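Local coordinates for protein acyl-coenzyme A oxidase (Caenorhabditis elegans, PDB 5K3J) that catalyses the FAD-dependent, hydrogen peroxide-producing desaturation of ascaroside-CoA pheromone precursors with a five-carbon omega side chain, the first step of their peroxisomal beta-oxidation, at residues Lys27-Ile32 and Ser607-Asp612; Thr475-Leu480 and Phe580-Tyr585; Met486-Ala491 and Thr531-Ile536. One frame throughout, in Å; residues are numbered along the deposited sequence.

How the contacts relate
From the N terminus, the chain first lays down helix 25-32 and, near the other end of the chain, the loop at 607-612 returns to it. Contact 1 thus closes a loop of 574 residues and ties the N-terminal region to a loop late in the C-terminal helical region. Contact 2 is nested inside it, joining the loop before helix 481-507 to the start of helix 581-597, and contact 3, nested inside contact 2, pairs helices 481-507 and 520-543. Contacts 2 and 3 touch, with Thr475 packing on Met486 and Asn489 and their centres about 15 Å apart. Contact 1 lies apart from both, its centre about 33 Å and 28 Å from theirs.

Contact 1. Residues Lys27-Ile32 and Ser607-Asp612; sequences KMAAVI and SFQISD
Ser607 follows helix 601-606 and makes the closest backbone approach of the pair, its CA lying 5.1 Å from Ala29 CA on helix 25-32. So near an approach suits small residues: a methyl is small enough to fit between the two backbones, and Ala29 CB rests against Ser607 O at 3.3 Å. The serine CB meets the middle of a methionine, with Ser607 CB 3.5 Å from Met28 CG. Met28 holds CG anti to its backbone N (chi1 178°) and then bends at both following torsions, so its thioether end leads away from the serine, and the side chain also packs on Leu555 of helix 549-569. Ser607 OG turns back to the preceding helix 601-606, bonded to Ser603 O, which satisfies the buried hydroxyl.

Phe608 starts out away from helix 25-32, but its ring comes back beside Ile32. The two side chains cross at about a right angle, and Ile32 CD1 stands over one ring face, toward the rim, in a CH-pi contact 4.0 Å from the Phe608 centroid. Ile32 CG2 adds a looser contact, 4.0 Å from Phe608 CD1. Tyr350 of helix 343-363 also meets this phenylalanine, and Phe608 O is bonded to Tyr33 OH.

At Gln609 the chain leaves helical geometry with positive phi (45°). Its extended side chain runs back to helix 25-32, where Gln609 OE1 lies 3.3 Å from Ala29 CB while accepting a hydrogen bond from Arg43. Ser611, at the N-cap of the next helix, bonds Glu102 through OG and reaches Gln614 N only weakly.

A helix of the N-terminal alpha domain packing on the C-terminal helical domain, as here, belongs to the multidomain build of acyl-CoA oxidases.

Contact 2. Residues Thr475-Leu480 and Phe580-Tyr585; sequences TDLTSL and FTQLDY
Apolar packing carries this contact, and Leu477 is its centre. It is the one buried residue among those that touch, sent from the loop 475-480 toward helix 581-597, where a branched aliphatic chain can fill the angle between Gln582 and Tyr585, one helical turn apart. Leucine and tyrosine reach for each other tip to tip: Leu477 CD2 lies 3.7 Å from Tyr585 CE2, and Leu477 CG is 3.8 Å from the same ring atom. The tyrosine gets there with CG anti to its backbone N (chi1 160°), which swings the long ring out from the helix toward the loop. At its far end Tyr585 OH comes only loosely to the loop, 4.4 Å from Thr478 CA.

Van der Waals contact with a polar group is the second kind. Gln582 slides past Leu477 in the opposite direction, its chain extended beyond CG (chi2 171°), and brings the NH2 end of its amide to the methyl, with Gln582 NE2 3.7 Å from Leu477 CD2. A glutamine suits this partly exposed position, where its CG methylene and amide nitrogen border the leucine and a polar end is tolerated, beside Asp476.

The two segments are not hydrogen-bonded to each other. Ser479 OG bonds within its loop, donating to Thr478 O at 2.6 Å from above the carbonyl plane, whereas Thr475 OG1 ties that loop to Phe577 O, just ahead of helix 581-597.

Around this surface contact, Tyr483 of helix 481-507 touches both Leu477 and Tyr585, while helix 549-569 receives Leu480 from the loop and Leu583 from helix 581-597.

Contact 3. Residues Met486-Ala491 and Thr531-Ile536; sequences MFENMA and TRLFII
Segments 486-491 and 531-536 run almost antiparallel, their N-to-C directions 166° apart and their axes 9.3 Å from each other at closest. They are facing stretches of helices 481-507 and 520-543, an antiparallel pair in the C-terminal helical domain of the acyl-CoA oxidase fold.

Phe487 is the large residue between them. Its CA is 5.6 Å from Leu533 CA, so the ring has to pass beside the facing backbone, where it also lies near Arg532 CB. Ile536, one turn beyond Arg532, crosses the phenylalanine at about a right angle and sets its terminal methyl over the middle of the ring: Ile536 CD1 is 3.5 Å from the Phe487 centroid, a CH-pi contact only 14° off the ring normal. CG1 of this isoleucine is anti to the carbonyl carbon; with chi2 extended at 179°, this carries CD1 out to the Phe487 ring.

Leu533 packs on the backbone of Phe487 and Glu488. With CG anti to its backbone N, it splits its two methyls over the opposite helix: Leu533 CD1 packs on Phe487 CB at 3.8 Å, and Leu533 CD2 lies 3.6 Å from Phe487 O and close to Glu488 CA. Glu488 sets out away from the interface, yet its CG still passes 4.3 Å from Leu533 CD2, and its carboxylate makes long, weak ion pairs with Lys485 and Arg492.

The charged end of Arg532 leaves the apolar seam. It forms salt bridges to Glu566 and Asp569, the latter in an ATP pocket, and its side chain comes within about 5 Å of a bound ATP, consistent with a second-shell place there.

On the face of the Phe487 ring opposite Ile536, Met490 CE sits 3.5 Å above the plane, toward the rim.

Contact 1. Residues Lys27-Ile32 and Ser607-Asp612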
loop_
_atom_site.group_PDB
_atom_site.type_symbol
_atom_site.label_atom_id
_atom_site.label_comp_id
_atom_site.label_asym_id
_atom_site.label_seq_id
_atom_site.Cartn_x
_atom_site.Cartn_y
_atom_site.Cartn_z
ATOM N N LYS A 27 17.278 -27.890 6.339
ATOM C CA LYS A 27 18.541 -27.429 5.777
ATOM C C LYS A 27 18.400 -26.023 5.219
ATOM O O LYS A 27 19.291 -25.189 5.387
ATOM C CB LYS A 27 19.028 -28.378 4.683
ATOM C CG LYS A 27 20.043 -29.401 5.161
ATOM C CD LYS A 27 19.417 -30.408 6.114
ATOM C CE LYS A 27 20.445 -31.418 6.595
ATOM N NZ LYS A 27 21.078 -32.133 5.452
ATOM N N MET A 28 17.281 -25.764 4.549
ATOM C CA MET A 28 17.026 -24.440 3.998
ATOM C C MET A 28 16.868 -23.410 5.112
ATOM O O MET A 28 17.350 -22.283 5.000
ATOM C CB MET A 28 15.781 -24.445 3.115
ATOM C CG MET A 28 15.449 -23.075 2.547
ATOM S SD MET A 28 16.606 -22.516 1.287
ATOM C CE MET A 28 15.977 -23.391 -0.139
ATOM N N ALA A 29 16.195 -23.809 6.186
ATOM C CA ALA A 29 15.999 -22.938 7.340
ATOM C C ALA A 29 17.345 -22.489 7.893
ATOM O O ALA A 29 17.529 -21.315 8.222
ATOM C CB ALA A 29 15.193 -23.641 8.411
ATOM N N ALA A 30 18.279 -23.434 7.989
ATOM C CA ALA A 30 19.620 -23.165 8.493
ATOM C C ALA A 30 20.326 -22.105 7.661
ATOM O O ALA A 30 21.045 -21.253 8.187
ATOM C CB ALA A 30 20.433 -24.450 8.517
ATOM N N VAL A 31 20.111 -22.167 6.354
ATOM C CA VAL A 31 20.683 -21.195 5.435
ATOM C C VAL A 31 20.050 -19.825 5.640
ATOM O O VAL A 31 20.748 -18.821 5.788
ATOM C CB VAL A 31 20.488 -21.629 3.972
ATOM C CG1 VAL A 31 20.990 -20.557 3.018
ATOM C CG2 VAL A 31 21.187 -22.955 3.718
ATOM N N ILE A 32 18.720 -19.799 5.647
ATOM C CA ILE A 32 17.953 -18.569 5.828
ATOM C C ILE A 32 18.360 -17.819 7.093
ATOM O O ILE A 32 18.538 -16.601 7.077
ATOM C CB ILE A 32 16.439 -18.865 5.883
ATOM C CG1 ILE A 32 15.935 -19.301 4.504
ATOM C CG2 ILE A 32 15.665 -17.648 6.379
ATOM C CD1 ILE A 32 14.521 -19.826 4.503
ATOM N N SER A 607 9.995 -23.325 4.695
ATOM C CA SER A 607 11.360 -23.311 5.191
ATOM C C SER A 607 11.622 -22.168 6.164
ATOM O O SER A 607 12.470 -22.288 7.048
ATOM C CB SER A 607 12.331 -23.220 4.019
ATOM O OG SER A 607 12.150 -24.307 3.133
ATOM N N PHE A 608 10.899 -21.062 6.007
ATOM C CA PHE A 608 11.070 -19.918 6.899
ATOM C C PHE A 608 10.636 -20.285 8.320
ATOM O O PHE A 608 10.911 -19.549 9.272
ATOM C CB PHE A 608 10.285 -18.704 6.388
ATOM C CG PHE A 608 10.820 -18.129 5.099
ATOM C CD1 PHE A 608 11.919 -17.290 5.099
ATOM C CD2 PHE A 608 10.216 -18.421 3.889
ATOM C CE1 PHE A 608 12.412 -16.762 3.924
ATOM C CE2 PHE A 608 10.705 -17.893 2.707
ATOM C CZ PHE A 608 11.808 -17.062 2.728
ATOM N N GLN A 609 9.966 -21.434 8.434
ATOM C CA GLN A 609 9.524 -22.017 9.700
ATOM C C GLN A 609 8.882 -20.987 10.621
ATOM O O GLN A 609 9.188 -20.912 11.809
ATOM C CB GLN A 609 10.693 -22.731 10.388
ATOM C CG GLN A 609 10.815 -24.179 9.925
ATOM C CD GLN A 609 12.157 -24.810 10.233
ATOM O OE1 GLN A 609 13.034 -24.185 10.828
ATOM N NE2 GLN A 609 12.324 -26.063 9.824
ATOM N N ILE A 610 7.982 -20.198 10.043
ATOM C CA ILE A 610 7.164 -19.258 10.795
ATOM C C ILE A 610 5.954 -19.975 11.380
ATOM O O ILE A 610 5.106 -20.472 10.640
ATOM C CB ILE A 610 6.689 -18.097 9.906
ATOM C CG1 ILE A 610 7.882 -17.443 9.199
ATOM C CG2 ILE A 610 5.909 -17.082 10.725
ATOM C CD1 ILE A 610 7.494 -16.419 8.141
ATOM N N SER A 611 5.881 -20.032 12.706
ATOM C CA SER A 611 4.772 -20.695 13.380
ATOM C C SER A 611 3.458 -19.963 13.111
ATOM O O SER A 611 3.464 -18.798 12.706
ATOM C CB SER A 611 5.038 -20.775 14.883
ATOM O OG SER A 611 5.023 -19.484 15.471
ATOM N N ASP A 612 2.338 -20.649 13.321
ATOM C CA ASP A 612 1.031 -20.013 13.196
ATOM C C ASP A 612 0.909 -18.858 14.183
ATOM O O ASP A 612 0.256 -17.850 13.898
ATOM C CB ASP A 612 -0.097 -21.020 13.431
ATOM C CG ASP A 612 -0.346 -21.917 12.233
ATOM O OD1 ASP A 612 0.198 -21.634 11.144
ATOM O OD2 ASP A 612 -1.099 -22.906 12.382
#

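Contact 2. Residues Thr475-Leu480 and Phe580-Tyr585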
loop_
_atom_site.group_PDB
_atom_site.type_symbol
_atom_site.label_atom_id
_atom_site.label_comp_id
_atom_site.label_asym_id
_atom_site.label_seq_id
_atom_site.Cartn_x
_atom_site.Cartn_y
_atom_site.Cartn_z
ATOM N N THR A 475 29.370 -7.652 -23.669
ATOM C CA THR A 475 28.326 -8.152 -22.778
ATOM C C THR A 475 27.560 -9.364 -23.328
ATOM O O THR A 475 27.085 -9.349 -24.460
ATOM C CB THR A 475 27.299 -7.039 -22.463
ATOM O OG1 THR A 475 27.024 -6.298 -23.658
ATOM C CG2 THR A 475 27.829 -6.084 -21.402
ATOM N N ASP A 476 27.443 -10.414 -22.518
ATOM C CA ASP A 476 26.503 -11.500 -22.796
ATOM C C ASP A 476 26.018 -12.116 -21.490
ATOM O O ASP A 476 26.390 -11.662 -20.412
ATOM C CB ASP A 476 27.126 -12.576 -23.711
ATOM C CG ASP A 476 28.350 -13.268 -23.100
ATOM O OD1 ASP A 476 28.343 -13.623 -21.900
ATOM O OD2 ASP A 476 29.332 -13.476 -23.848
ATOM N N LEU A 477 25.184 -13.146 -21.594
ATOM C CA LEU A 477 24.734 -13.883 -20.417
ATOM C C LEU A 477 25.247 -15.316 -20.461
ATOM O O LEU A 477 26.399 -15.582 -20.119
ATOM C CB LEU A 477 23.201 -13.891 -20.286
ATOM C CG LEU A 477 22.226 -13.247 -21.281
ATOM C CD1 LEU A 477 22.362 -11.720 -21.322
ATOM C CD2 LEU A 477 22.326 -13.866 -22.681
ATOM N N THR A 478 24.367 -16.229 -20.865
ATOM C CA THR A 478 24.661 -17.659 -20.983
ATOM C C THR A 478 25.008 -18.329 -19.646
ATOM O O THR A 478 24.790 -19.528 -19.489
ATOM C CB THR A 478 25.816 -17.931 -21.985
ATOM O OG1 THR A 478 25.785 -16.958 -23.035
ATOM C CG2 THR A 478 25.689 -19.328 -22.584
ATOM N N SER A 479 25.540 -17.569 -18.690
ATOM C CA SER A 479 25.894 -18.124 -17.382
ATOM C C SER A 479 26.080 -17.078 -16.274
ATOM O O SER A 479 27.203 -16.785 -15.863
ATOM C CB SER A 479 27.171 -18.966 -17.496
ATOM O OG SER A 479 26.925 -20.184 -18.180
ATOM N N LEU A 480 24.965 -16.524 -15.804
ATOM C CA LEU A 480 24.909 -15.720 -14.577
ATOM C C LEU A 480 25.908 -14.566 -14.447
ATOM O O LEU A 480 25.503 -13.411 -14.336
ATOM C CB LEU A 480 25.062 -16.635 -13.360
ATOM C CG LEU A 480 23.746 -17.207 -12.829
ATOM C CD1 LEU A 480 23.937 -17.784 -11.438
ATOM C CD2 LEU A 480 22.655 -16.140 -12.829
ATOM N N PHE A 580 17.672 -7.250 -28.334
ATOM C CA PHE A 580 16.205 -7.239 -28.362
ATOM C C PHE A 580 15.783 -8.702 -28.356
ATOM O O PHE A 580 14.832 -9.099 -27.678
ATOM C CB PHE A 580 15.627 -6.523 -29.589
ATOM C CG PHE A 580 15.234 -5.093 -29.330
ATOM C CD1 PHE A 580 14.724 -4.710 -28.099
ATOM C CD2 PHE A 580 15.384 -4.129 -30.312
ATOM C CE1 PHE A 580 14.365 -3.396 -27.857
ATOM C CE2 PHE A 580 15.028 -2.815 -30.072
ATOM C CZ PHE A 580 14.517 -2.451 -28.844
ATOM N N THR A 581 16.521 -9.496 -29.126
ATOM C CA THR A 581 16.329 -10.937 -29.193
ATOM C C THR A 581 16.793 -11.592 -27.899
ATOM O O THR A 581 16.223 -12.589 -27.456
ATOM C CB THR A 581 17.097 -11.549 -30.378
ATOM O OG1 THR A 581 18.502 -11.314 -30.211
ATOM C CG2 THR A 581 16.639 -10.922 -31.684
ATOM N N GLN A 582 17.821 -11.011 -27.290
ATOM C CA GLN A 582 18.308 -11.474 -26.000
ATOM C C GLN A 582 17.312 -11.094 -24.912
ATOM O O GLN A 582 17.210 -11.765 -23.885
ATOM C CB GLN A 582 19.681 -10.872 -25.693
ATOM C CG GLN A 582 20.839 -11.837 -25.888
ATOM C CD GLN A 582 22.189 -11.154 -25.789
ATOM O OE1 GLN A 582 22.280 -9.926 -25.815
ATOM N NE2 GLN A 582 23.247 -11.947 -25.674
ATOM N N LEU A 583 16.575 -10.012 -25.148
ATOM C CA LEU A 583 15.548 -9.566 -24.212
ATOM C C LEU A 583 14.392 -10.561 -24.179
ATOM O O LEU A 583 13.703 -10.690 -23.171
ATOM C CB LEU A 583 15.039 -8.171 -24.588
ATOM C CG LEU A 583 13.976 -7.548 -23.679
ATOM C CD1 LEU A 583 14.480 -7.441 -22.247
ATOM C CD2 LEU A 583 13.540 -6.186 -24.199
ATOM N N ASP A 584 14.187 -11.266 -25.287
ATOM C CA ASP A 584 13.163 -12.301 -25.340
ATOM C C ASP A 584 13.663 -13.591 -24.699
ATOM O O ASP A 584 12.867 -14.427 -24.275
ATOM C CB ASP A 584 12.723 -12.556 -26.782
ATOM C CG ASP A 584 11.592 -11.637 -27.214
ATOM O OD1 ASP A 584 10.419 -11.988 -26.965
ATOM O OD2 ASP A 584 11.871 -10.568 -27.797
ATOM N N TYR A 585 14.982 -13.747 -24.631
ATOM C CA TYR A 585 15.592 -14.878 -23.940
ATOM C C TYR A 585 15.394 -14.728 -22.438
ATOM O O TYR A 585 14.842 -15.613 -21.786
ATOM C CB TYR A 585 17.080 -14.983 -24.291
ATOM C CG TYR A 585 17.919 -15.777 -23.312
ATOM C CD1 TYR A 585 17.936 -17.167 -23.341
ATOM C CD2 TYR A 585 18.716 -15.133 -22.372
ATOM C CE1 TYR A 585 18.715 -17.892 -22.452
ATOM C CE2 TYR A 585 19.493 -15.849 -21.479
ATOM C CZ TYR A 585 19.490 -17.227 -21.524
ATOM O OH TYR A 585 20.264 -17.941 -20.635
#

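Contact 3. Residues Met486-Ala491 and Thr531-Ile536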
loop_
_atom_site.group_PDB
_atom_site.type_symbol
_atom_site.label_atom_id
_atom_site.label_comp_id
_atom_site.label_asym_id
_atom_site.label_seq_id
_atom_site.Cartn_x
_atom_site.Cartn_y
_atom_site.Cartn_z
ATOM N N MET A 486 26.210 -7.238 -16.700
ATOM C CA MET A 486 25.203 -6.366 -17.292
ATOM C C MET A 486 24.695 -5.363 -16.264
ATOM O O MET A 486 24.386 -4.219 -16.600
ATOM C CB MET A 486 24.038 -7.184 -17.854
ATOM C CG MET A 486 22.907 -6.346 -18.434
ATOM S SD MET A 486 23.427 -5.308 -19.812
ATOM C CE MET A 486 23.999 -6.547 -20.969
ATOM N N PHE A 487 24.615 -5.795 -15.007
ATOM C CA PHE A 487 24.183 -4.920 -13.922
ATOM C C PHE A 487 25.309 -4.010 -13.454
ATOM O O PHE A 487 25.066 -3.011 -12.776
ATOM C CB PHE A 487 23.648 -5.736 -12.746
ATOM C CG PHE A 487 22.152 -5.845 -12.719
ATOM C CD1 PHE A 487 21.379 -4.837 -12.163
ATOM C CD2 PHE A 487 21.518 -6.953 -13.253
ATOM C CE1 PHE A 487 20.001 -4.935 -12.140
ATOM C CE2 PHE A 487 20.143 -7.057 -13.233
ATOM C CZ PHE A 487 19.383 -6.048 -12.674
ATOM N N GLU A 488 26.542 -4.363 -13.804
ATOM C CA GLU A 488 27.676 -3.477 -13.580
ATOM C C GLU A 488 27.564 -2.307 -14.529
ATOM O O GLU A 488 27.785 -1.158 -14.148
ATOM C CB GLU A 488 28.999 -4.200 -13.785
ATOM C CG GLU A 488 29.387 -5.101 -12.638
ATOM C CD GLU A 488 30.766 -5.680 -12.830
ATOM O OE1 GLU A 488 31.387 -5.360 -13.866
ATOM O OE2 GLU A 488 31.230 -6.448 -11.959
ATOM N N ASN A 489 27.209 -2.614 -15.773
ATOM C CA ASN A 489 26.737 -1.599 -16.702
ATOM C C ASN A 489 25.375 -1.116 -16.201
ATOM O O ASN A 489 24.977 -1.453 -15.085
ATOM C CB ASN A 489 26.649 -2.147 -18.127
ATOM C CG ASN A 489 27.908 -2.890 -18.547
ATOM O OD1 ASN A 489 28.934 -2.280 -18.855
ATOM N ND2 ASN A 489 27.831 -4.215 -18.566
ATOM N N MET A 490 24.659 -0.337 -17.007
ATOM C CA MET A 490 23.438 0.338 -16.545
ATOM C C MET A 490 23.738 1.224 -15.339
ATOM O O MET A 490 23.608 2.446 -15.399
ATOM C CB MET A 490 22.334 -0.661 -16.170
ATOM C CG MET A 490 21.903 -1.613 -17.258
ATOM S SD MET A 490 20.484 -2.584 -16.703
ATOM C CE MET A 490 21.248 -3.714 -15.550
ATOM N N ALA A 491 24.121 0.580 -14.238
ATOM C CA ALA A 491 24.568 1.261 -13.029
ATOM C C ALA A 491 25.676 2.262 -13.337
ATOM O O ALA A 491 25.481 3.470 -13.207
ATOM C CB ALA A 491 25.049 0.246 -12.002
ATOM N N THR A 531 22.342 -0.354 -5.882
ATOM C CA THR A 531 21.971 -1.278 -4.807
ATOM C C THR A 531 21.330 -2.557 -5.318
ATOM O O THR A 531 21.403 -3.597 -4.665
ATOM C CB THR A 531 20.986 -0.649 -3.808
ATOM O OG1 THR A 531 19.642 -0.848 -4.264
ATOM C CG2 THR A 531 21.257 0.820 -3.641
ATOM N N ARG A 532 20.670 -2.475 -6.465
ATOM C CA ARG A 532 20.069 -3.661 -7.045
ATOM C C ARG A 532 21.173 -4.586 -7.523
ATOM O O ARG A 532 21.053 -5.808 -7.449
ATOM C CB ARG A 532 19.123 -3.303 -8.190
ATOM C CG ARG A 532 17.807 -2.696 -7.731
ATOM C CD ARG A 532 16.627 -3.390 -8.381
ATOM N NE ARG A 532 15.823 -2.467 -9.173
ATOM C CZ ARG A 532 14.749 -2.826 -9.865
ATOM N NH1 ARG A 532 14.349 -4.091 -9.862
ATOM N NH2 ARG A 532 14.070 -1.924 -10.563
ATOM N N LEU A 533 22.255 -3.987 -8.009
ATOM C CA LEU A 533 23.444 -4.741 -8.376
ATOM C C LEU A 533 23.996 -5.464 -7.157
ATOM O O LEU A 533 24.351 -6.640 -7.234
ATOM C CB LEU A 533 24.507 -3.818 -8.981
ATOM C CG LEU A 533 25.950 -4.328 -9.057
ATOM C CD1 LEU A 533 26.058 -5.617 -9.864
ATOM C CD2 LEU A 533 26.861 -3.261 -9.643
ATOM N N PHE A 534 24.054 -4.758 -6.031
ATOM C CA PHE A 534 24.611 -5.319 -4.803
ATOM C C PHE A 534 23.780 -6.479 -4.268
ATOM O O PHE A 534 24.329 -7.501 -3.858
ATOM C CB PHE A 534 24.733 -4.239 -3.728
ATOM C CG PHE A 534 25.382 -4.720 -2.461
ATOM C CD1 PHE A 534 26.756 -4.657 -2.304
ATOM C CD2 PHE A 534 24.615 -5.238 -1.428
ATOM C CE1 PHE A 534 27.355 -5.104 -1.142
ATOM C CE2 PHE A 534 25.206 -5.685 -0.267
ATOM C CZ PHE A 534 26.582 -5.618 -0.123
ATOM N N ILE A 535 22.462 -6.302 -4.253
ATOM C CA ILE A 535 21.541 -7.340 -3.793
ATOM C C ILE A 535 21.775 -8.641 -4.555
ATOM O O ILE A 535 21.773 -9.728 -3.973
ATOM C CB ILE A 535 20.069 -6.896 -3.953
ATOM C CG1 ILE A 535 19.769 -5.718 -3.024
ATOM C CG2 ILE A 535 19.119 -8.046 -3.656
ATOM C CD1 ILE A 535 18.508 -4.959 -3.375
ATOM N N ILE A 536 22.002 -8.515 -5.859
ATOM C CA ILE A 536 22.275 -9.657 -6.723
ATOM C C ILE A 536 23.591 -10.349 -6.357
ATOM O O ILE A 536 23.630 -11.572 -6.196
ATOM C CB ILE A 536 22.317 -9.224 -8.196
ATOM C CG1 ILE A 536 20.932 -8.754 -8.638
ATOM C CG2 ILE A 536 22.797 -10.362 -9.079
ATOM C CD1 ILE A 536 20.879 -8.275 -10.066
#